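PDB 7LR8: glycosyl hydrolase from Streptomyces cattleya, which probably hydrolyses the Man-beta-1,4-GlcNAc linkage of the N-glycan core, as a family GH5 subfamily 18 glycosidase. Local coordinates for residues V53-L58 / V91-L96; D294-W299 / R354-A359. The protein carries 1 engineered substitution. All coordinates share one frame; numbering follows the deposited sequence.

Contact 1 of 2, residues V53-L58 / V91-L96; sequences VRVFPL and VNVDGL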
ATOM      1  N   VAL B  53     -25.989  -2.981  -7.097  1.00 16.80           N
ATOM      2  CA  VAL B  53     -24.898  -2.249  -6.472  1.00 16.11           C
ATOM      3  C   VAL B  53     -23.629  -2.550  -7.248  1.00 17.27           C
ATOM      4  O   VAL B  53     -23.473  -3.629  -7.833  1.00 17.85           O
ATOM      5  CB  VAL B  53     -24.702  -2.614  -4.980  1.00 20.65           C
ATOM      6  CG1 VAL B  53     -25.847  -2.063  -4.140  1.00 18.22           C
ATOM      7  CG2 VAL B  53     -24.598  -4.112  -4.803  1.00 19.82           C
ATOM      8  N   ARG B  54     -22.727  -1.575  -7.263  1.00 16.60           N
ATOM      9  CA  ARG B  54     -21.360  -1.745  -7.740  1.00 16.88           C
ATOM     10  C   ARG B  54     -20.468  -1.756  -6.511  1.00 16.83           C
ATOM     11  O   ARG B  54     -20.577  -0.855  -5.674  1.00 17.41           O
ATOM     12  CB  ARG B  54     -20.985  -0.602  -8.692  1.00 16.37           C
ATOM     13  CG  ARG B  54     -19.496  -0.446  -9.004  1.00 20.87           C
ATOM     14  CD  ARG B  54     -19.340   0.254 -10.361  1.00 18.82           C
ATOM     15  NE  ARG B  54     -17.946   0.531 -10.716  1.00 17.18           N
ATOM     16  CZ  ARG B  54     -17.369   1.736 -10.688  1.00 18.03           C
ATOM     17  NH1 ARG B  54     -18.060   2.819 -10.328  1.00 19.04           N
ATOM     18  NH2 ARG B  54     -16.106   1.866 -11.059  1.00 18.04           N
ATOM     19  N   VAL B  55     -19.640  -2.804  -6.363  1.00 19.13           N
ATOM     20  CA  VAL B  55     -18.906  -3.029  -5.123  1.00 17.85           C
ATOM     21  C   VAL B  55     -17.403  -3.152  -5.384  1.00 16.45           C
ATOM     22  O   VAL B  55     -16.953  -3.524  -6.471  1.00 18.33           O
ATOM     23  CB  VAL B  55     -19.416  -4.269  -4.356  1.00 23.77           C
ATOM     24  CG1 VAL B  55     -20.928  -4.179  -4.145  1.00 20.21           C
ATOM     25  CG2 VAL B  55     -19.061  -5.544  -5.081  1.00 20.22           C
ATOM     26  N   PHE B  56     -16.628  -2.862  -4.344  1.00 15.69           N
ATOM     27  CA  PHE B  56     -15.192  -2.616  -4.487  1.00 16.54           C
ATOM     28  C   PHE B  56     -14.329  -3.400  -3.510  1.00 16.78           C
ATOM     29  O   PHE B  56     -14.151  -2.976  -2.351  1.00 17.07           O
ATOM     30  CB  PHE B  56     -14.909  -1.127  -4.337  1.00 13.22           C
ATOM     31  CG  PHE B  56     -15.647  -0.282  -5.321  1.00 16.53           C
ATOM     32  CD1 PHE B  56     -15.143  -0.096  -6.604  1.00 17.33           C
ATOM     33  CD2 PHE B  56     -16.839   0.337  -4.966  1.00 15.85           C
ATOM     34  CE1 PHE B  56     -15.823   0.693  -7.514  1.00 16.37           C
ATOM     35  CE2 PHE B  56     -17.525   1.118  -5.890  1.00 19.07           C
ATOM     36  CZ  PHE B  56     -17.001   1.288  -7.167  1.00 16.81           C
ATOM     37  N   PRO B  57     -13.729  -4.501  -3.960  1.00 15.58           N
ATOM     38  CA  PRO B  57     -12.574  -5.062  -3.252  1.00 14.87           C
ATOM     39  C   PRO B  57     -11.454  -4.038  -3.179  1.00 14.89           C
ATOM     40  O   PRO B  57     -11.342  -3.153  -4.031  1.00 17.62           O
ATOM     41  CB  PRO B  57     -12.152  -6.251  -4.128  1.00 15.45           C
ATOM     42  CG  PRO B  57     -13.313  -6.569  -4.986  1.00 19.69           C
ATOM     43  CD  PRO B  57     -14.153  -5.309  -5.114  1.00 15.35           C
ATOM     44  N   LEU B  58     -10.615  -4.171  -2.155  1.00 16.99           N
ATOM     45  CA  LEU B  58      -9.332  -3.473  -2.099  1.00 15.35           C
ATOM     46  C   LEU B  58      -8.273  -4.471  -2.559  1.00 14.73           C
ATOM     47  O   LEU B  58      -8.020  -5.471  -1.880  1.00 18.46           O
ATOM     48  CB  LEU B  58      -9.027  -2.960  -0.699  1.00 17.38           C
ATOM     49  CG  LEU B  58      -9.785  -1.710  -0.250  1.00 19.46           C
ATOM     50  CD1 LEU B  58      -9.282  -1.242   1.109  1.00 21.82           C
ATOM     51  CD2 LEU B  58      -9.658  -0.599  -1.280  1.00 25.80           C
ATOM     52  N   VAL B  91     -25.159  -7.553  -8.521  1.00 19.26           N
ATOM     53  CA  VAL B  91     -23.841  -7.081  -8.096  1.00 19.05           C
ATOM     54  C   VAL B  91     -22.880  -7.044  -9.281  1.00 21.26           C
ATOM     55  O   VAL B  91     -22.646  -8.070  -9.935  1.00 20.31           O
ATOM     56  CB  VAL B  91     -23.257  -7.958  -6.975  1.00 19.60           C
ATOM     57  CG1 VAL B  91     -21.797  -7.524  -6.657  1.00 16.95           C
ATOM     58  CG2 VAL B  91     -24.126  -7.870  -5.739  1.00 17.94           C
ATOM     59  N   ASN B  92     -22.297  -5.871  -9.531  1.00 18.08           N
ATOM     60  CA  ASN B  92     -21.119  -5.740 -10.377  1.00 17.32           C
ATOM     61  C   ASN B  92     -19.902  -5.571  -9.477  1.00 18.65           C
ATOM     62  O   ASN B  92     -19.930  -4.762  -8.548  1.00 19.99           O
ATOM     63  CB  ASN B  92     -21.247  -4.544 -11.326  1.00 16.97           C
ATOM     64  CG  ASN B  92     -19.901  -4.057 -11.835  1.00 22.66           C
ATOM     65  OD1 ASN B  92     -19.173  -3.349 -11.131  1.00 23.19           O
ATOM     66  ND2 ASN B  92     -19.553  -4.448 -13.054  1.00 17.13           N
ATOM     67  N   VAL B  93     -18.842  -6.331  -9.744  1.00 15.23           N
ATOM     68  CA  VAL B  93     -17.629  -6.267  -8.930  1.00 15.99           C
ATOM     69  C   VAL B  93     -16.534  -5.584  -9.738  1.00 17.92           C
ATOM     70  O   VAL B  93     -16.161  -6.065 -10.814  1.00 17.63           O
ATOM     71  CB  VAL B  93     -17.169  -7.666  -8.482  1.00 18.50           C
ATOM     72  CG1 VAL B  93     -15.871  -7.548  -7.674  1.00 16.64           C
ATOM     73  CG2 VAL B  93     -18.251  -8.358  -7.658  1.00 18.35           C
ATOM     74  N   ASP B  94     -15.986  -4.493  -9.201  1.00 17.30           N
ATOM     75  CA  ASP B  94     -14.773  -3.892  -9.751  1.00 17.13           C
ATOM     76  C   ASP B  94     -13.554  -4.593  -9.164  1.00 15.58           C
ATOM     77  O   ASP B  94     -13.435  -4.719  -7.943  1.00 18.57           O
ATOM     78  CB  ASP B  94     -14.705  -2.398  -9.426  1.00 22.65           C
ATOM     79  CG  ASP B  94     -15.519  -1.549 -10.380  1.00 21.12           C
ATOM     80  OD1 ASP B  94     -16.728  -1.811 -10.545  1.00 20.70           O
ATOM     81  OD2 ASP B  94     -14.958  -0.589 -10.951  1.00 21.48           O
ATOM     82  N   GLY B  95     -12.635  -5.016 -10.022  1.00 15.97           N
ATOM     83  CA  GLY B  95     -11.508  -5.768  -9.505  1.00 15.64           C
ATOM     84  C   GLY B  95     -10.325  -4.965  -8.994  1.00 16.02           C
ATOM     85  O   GLY B  95      -9.978  -5.036  -7.810  1.00 18.72           O
ATOM     86  N   LEU B  96      -9.683  -4.197  -9.873  1.00 16.05           N
ATOM     87  CA  LEU B  96      -8.369  -3.620  -9.573  1.00 14.24           C
ATOM     88  C   LEU B  96      -8.491  -2.205  -8.997  1.00 18.73           C
ATOM     89  O   LEU B  96      -8.352  -1.204  -9.702  1.00 19.07           O
ATOM     90  CB  LEU B  96      -7.514  -3.629 -10.833  1.00 16.78           C
ATOM     91  CG  LEU B  96      -7.169  -5.045 -11.330  1.00 15.94           C
ATOM     92  CD1 LEU B  96      -6.525  -4.980 -12.701  1.00 18.16           C
ATOM     93  CD2 LEU B  96      -6.232  -5.731 -10.344  1.00 18.09           C
TER
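V53 and V91 face each other across two neighbouring parallel strands, 53-55 and 91-94. V53 CG2 meets V91 CG2 at 3.9 Å. The carbonyl O of V53 accepts the backbone N-H of N92. R54 lies beside N92 on the other face of the sheet, and its aliphatic chain runs alongside the asparagine. CG is anti to the backbone N (chi1 166°), and the chain is extended from there to NE. It grips D94 side-on with two nitrogens. R54 NE bonds D94 OD1 at 2.6 Å. R54 NH2 bonds D94 OD2 at 2.7 Å. Both meet the carboxylate from above its plane, and the two flat groups are turned 56° apart. F56 CZ lies over the centre of one guanidinium face. NH1 and NH2 have further partners in N19, N152 and E268, so the group is probably fixed in rotation. This is the C-terminal end of the parallel beta strands in the (beta/alpha)8 barrel of GH5 enzymes, where the active site sits. The R54 side chain is about 5 Å from the bound mannose. V55 returns to the valine face, which helix 71-86 covers. V55 CG2 touches V91 CG1 at 3.7 Å and also reaches V93 CG2. Its backbone N donates to N92 O, and its O accepts from D94 N. F56 leaves the strand, and F56 CE1 comes within 3.7 Å of D94 CG. The ring of P57 crosses V93 at about a right angle, with P57 CD 3.8 Å from V93 CG1, while helix 122-139 packs on both residues.

Contact 2 of 2, residues D294-W299 / R354-A359; sequences DCPEVW and RPRTTA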
ATOM      1  N   ASP B 294     -33.675  10.510 -20.916  1.00 26.03           N
ATOM      2  CA  ASP B 294     -34.083  10.916 -22.257  1.00 27.16           C
ATOM      3  C   ASP B 294     -33.116  10.415 -23.339  1.00 24.33           C
ATOM      4  O   ASP B 294     -33.245  10.804 -24.504  1.00 32.65           O
ATOM      5  CB  ASP B 294     -34.212  12.443 -22.319  1.00 26.47           C
ATOM      6  CG  ASP B 294     -34.999  12.924 -23.520  1.00 27.04           C
ATOM      7  OD1 ASP B 294     -36.064  12.333 -23.827  1.00 29.11           O
ATOM      8  OD2 ASP B 294     -34.550  13.910 -24.151  1.00 30.50           O
ATOM      9  N   CYS B 295     -32.152   9.584 -22.970  1.00 23.80           N
ATOM     10  CA  CYS B 295     -31.204   8.968 -23.887  1.00 24.52           C
ATOM     11  C   CYS B 295     -31.545   7.500 -24.045  1.00 24.48           C
ATOM     12  O   CYS B 295     -31.723   6.817 -23.028  1.00 25.44           O
ATOM     13  CB  CYS B 295     -29.776   9.093 -23.359  1.00 25.81           C
ATOM     14  SG  CYS B 295     -29.176  10.774 -23.233  1.00 25.19           S
ATOM     15  N   PRO B 296     -31.665   6.983 -25.267  1.00 25.17           N
ATOM     16  CA  PRO B 296     -31.970   5.560 -25.432  1.00 25.73           C
ATOM     17  C   PRO B 296     -30.747   4.701 -25.157  1.00 25.11           C
ATOM     18  O   PRO B 296     -29.605   5.172 -25.151  1.00 25.47           O
ATOM     19  CB  PRO B 296     -32.400   5.447 -26.900  1.00 29.95           C
ATOM     20  CG  PRO B 296     -32.429   6.845 -27.444  1.00 31.88           C
ATOM     21  CD  PRO B 296     -31.552   7.670 -26.558  1.00 29.48           C
ATOM     22  N   GLU B 297     -31.003   3.405 -24.952  1.00 24.93           N
ATOM     23  CA  GLU B 297     -29.945   2.400 -24.779  1.00 25.24           C
ATOM     24  C   GLU B 297     -29.044   2.715 -23.589  1.00 26.02           C
ATOM     25  O   GLU B 297     -27.851   2.410 -23.604  1.00 29.52           O
ATOM     26  CB  GLU B 297     -29.101   2.243 -26.050  1.00 26.87           C
ATOM     27  CG  GLU B 297     -29.757   1.387 -27.131  1.00 32.64           C
ATOM     28  CD  GLU B 297     -30.758   2.150 -27.985  1.00 43.31           C
ATOM     29  OE1 GLU B 297     -30.502   3.326 -28.308  1.00 43.80           O
ATOM     30  OE2 GLU B 297     -31.800   1.561 -28.346  1.00 42.84           O
ATOM     31  N   VAL B 298     -29.597   3.326 -22.550  1.00 24.70           N
ATOM     32  CA  VAL B 298     -28.869   3.486 -21.295  1.00 22.31           C
ATOM     33  C   VAL B 298     -29.022   2.180 -20.530  1.00 24.43           C
ATOM     34  O   VAL B 298     -30.147   1.770 -20.208  1.00 26.40           O
ATOM     35  CB  VAL B 298     -29.415   4.666 -20.478  1.00 23.36           C
ATOM     36  CG1 VAL B 298     -28.822   4.638 -19.075  1.00 25.09           C
ATOM     37  CG2 VAL B 298     -29.141   6.004 -21.177  1.00 25.87           C
ATOM     38  N   TRP B 299     -27.901   1.505 -20.270  1.00 22.81           N
ATOM     39  CA  TRP B 299     -27.965   0.258 -19.515  1.00 22.10           C
ATOM     40  C   TRP B 299     -28.503   0.504 -18.113  1.00 25.93           C
ATOM     41  O   TRP B 299     -29.342  -0.257 -17.614  1.00 25.68           O
ATOM     42  CB  TRP B 299     -26.583  -0.395 -19.442  1.00 23.77           C
ATOM     43  CG  TRP B 299     -26.607  -1.758 -18.815  1.00 25.13           C
ATOM     44  CD1 TRP B 299     -26.712  -2.951 -19.461  1.00 28.07           C
ATOM     45  CD2 TRP B 299     -26.516  -2.068 -17.414  1.00 26.09           C
ATOM     46  NE1 TRP B 299     -26.689  -3.987 -18.559  1.00 30.76           N
ATOM     47  CE2 TRP B 299     -26.577  -3.472 -17.294  1.00 28.59           C
ATOM     48  CE3 TRP B 299     -26.395  -1.297 -16.253  1.00 25.71           C
ATOM     49  CZ2 TRP B 299     -26.524  -4.116 -16.060  1.00 29.14           C
ATOM     50  CZ3 TRP B 299     -26.334  -1.942 -15.032  1.00 28.38           C
ATOM     51  CH2 TRP B 299     -26.398  -3.334 -14.944  1.00 27.12           C
ATOM     52  N   ARG B 354     -37.065   7.326 -26.671  1.00 26.86           N
ATOM     53  CA  ARG B 354     -37.273   8.198 -27.819  1.00 27.23           C
ATOM     54  C   ARG B 354     -35.966   8.283 -28.592  1.00 26.46           C
ATOM     55  O   ARG B 354     -34.955   8.772 -28.049  1.00 27.01           O
ATOM     56  CB  ARG B 354     -37.752   9.591 -27.396  1.00 29.99           C
ATOM     57  CG  ARG B 354     -39.075   9.563 -26.650  1.00 29.66           C
ATOM     58  CD  ARG B 354     -39.496  10.938 -26.132  1.00 39.27           C
ATOM     59  NE  ARG B 354     -40.860  10.881 -25.596  1.00 49.03           N
ATOM     60  CZ  ARG B 354     -41.956  11.241 -26.262  1.00 56.93           C
ATOM     61  NH1 ARG B 354     -41.865  11.712 -27.498  1.00 56.46           N
ATOM     62  NH2 ARG B 354     -43.151  11.138 -25.689  1.00 57.90           N
ATOM     63  N   PRO B 355     -35.932   7.807 -29.836  1.00 27.29           N
ATOM     64  CA  PRO B 355     -34.692   7.851 -30.619  1.00 26.82           C
ATOM     65  C   PRO B 355     -34.226   9.280 -30.835  1.00 26.06           C
ATOM     66  O   PRO B 355     -34.999  10.243 -30.769  1.00 26.80           O
ATOM     67  CB  PRO B 355     -35.079   7.192 -31.946  1.00 29.20           C
ATOM     68  CG  PRO B 355     -36.346   6.424 -31.649  1.00 36.53           C
ATOM     69  CD  PRO B 355     -37.047   7.205 -30.585  1.00 28.91           C
ATOM     70  N   ARG B 356     -32.936   9.403 -31.131  1.00 25.44           N
ATOM     71  CA  ARG B 356     -32.298  10.689 -31.400  1.00 24.91           C
ATOM     72  C   ARG B 356     -31.824  10.686 -32.850  1.00 25.55           C
ATOM     73  O   ARG B 356     -30.817  10.055 -33.183  1.00 25.57           O
ATOM     74  CB  ARG B 356     -31.151  10.929 -30.424  1.00 25.47           C
ATOM     75  CG  ARG B 356     -31.627  11.044 -28.989  1.00 25.15           C
ATOM     76  CD  ARG B 356     -30.543  11.577 -28.059  1.00 24.20           C
ATOM     77  NE  ARG B 356     -31.166  12.057 -26.831  1.00 27.12           N
ATOM     78  CZ  ARG B 356     -30.715  13.056 -26.088  1.00 26.28           C
ATOM     79  NH1 ARG B 356     -29.609  13.706 -26.430  1.00 22.77           N
ATOM     80  NH2 ARG B 356     -31.387  13.408 -24.999  1.00 27.54           N
ATOM     81  N   THR B 357     -32.559  11.389 -33.713  1.00 26.27           N
ATOM     82  CA  THR B 357     -32.304  11.351 -35.145  1.00 27.10           C
ATOM     83  C   THR B 357     -31.344  12.432 -35.625  1.00 28.71           C
ATOM     84  O   THR B 357     -30.957  12.407 -36.798  1.00 28.32           O
ATOM     85  CB  THR B 357     -33.624  11.479 -35.915  1.00 28.30           C
ATOM     86  OG1 THR B 357     -33.450  10.990 -37.247  1.00 29.29           O
ATOM     87  CG2 THR B 357     -34.077  12.951 -35.961  1.00 28.43           C
ATOM     88  N   THR B 358     -30.977  13.386 -34.768  1.00 27.26           N
ATOM     89  CA  THR B 358     -30.036  14.450 -35.104  1.00 25.95           C
ATOM     90  C   THR B 358     -28.691  14.166 -34.445  1.00 25.76           C
ATOM     91  O   THR B 358     -28.619  13.994 -33.223  1.00 27.77           O
ATOM     92  CB  THR B 358     -30.555  15.816 -34.643  1.00 26.04           C
ATOM     93  OG1 THR B 358     -31.809  16.108 -35.283  1.00 28.74           O
ATOM     94  CG2 THR B 358     -29.544  16.908 -34.983  1.00 26.21           C
ATOM     95  N   ALA B 359     -27.626  14.135 -35.247  1.00 25.56           N
ATOM     96  CA  ALA B 359     -26.301  13.763 -34.765  1.00 25.22           C
ATOM     97  C   ALA B 359     -25.309  14.902 -34.975  1.00 25.44           C
ATOM     98  O   ALA B 359     -25.265  15.508 -36.053  1.00 30.39           O
ATOM     99  CB  ALA B 359     -25.798  12.499 -35.462  1.00 25.87           C
TER
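R356 reaches across to the turn at D294-P296, which follows helix 281-293 and leads into strand 298-304. Its CB points toward that turn. R356 CG is anti to the carbonyl carbon (chi1 -64°) and passes P296 CD at 4.2 Å. The chain then stays extended to NE, and R356 NE makes a weak hydrogen bond of 3.4 Å to D294 O. R356 CZ lies 4.0 Å from C295 SG, which sits over one guanidinium face, offset toward the rim. At the tip, R356 NH2 bonds the same D294 O at 3.2 Å, from well above the carbonyl plane. R356 NH2 also makes a weak hydrogen bond to D294 OD2 at 3.3 Å, part of a salt bridge, with the two planes 69° apart. D294 OD2 has its stronger partner in R395, as a salt bridge to NE, and NH1 of R356 bonds P396 O. An alanine in place of R356 takes away both donors to D294 O, would probably leave the D294 carboxylate with one charge partner fewer, and would be likely to open a gap beside C295 SG. On the R354 side, P296 CG lies 3.2 Å from R354 O. This is structural packing away from the glycan site: it joins the N-terminal end of a barrel strand to the segment entering strand 358-362 of the separate three-stranded parallel sheet.

Overall arrangement
Contact 1 is core and contact 2 is only partly buried. Their centres are 28 Å apart, on opposite sides of the chain's centre. Both reach the eight-stranded barrel sheet, but differently. Contact 1 pairs two adjacent strands of it and ends near the bound sugar. Contact 2 meets the barrel at the start of strand 298-304 and ties it to the small C-terminal sheet. The chemistry follows the place. In contact 1 regular backbone bonds, valine packing and a short two-pronged salt bridge work together. Contact 2 has no strand pairing; an arginine uses longer, partly weak bonds to a turn, and both charged side chains also have partners outside the contact.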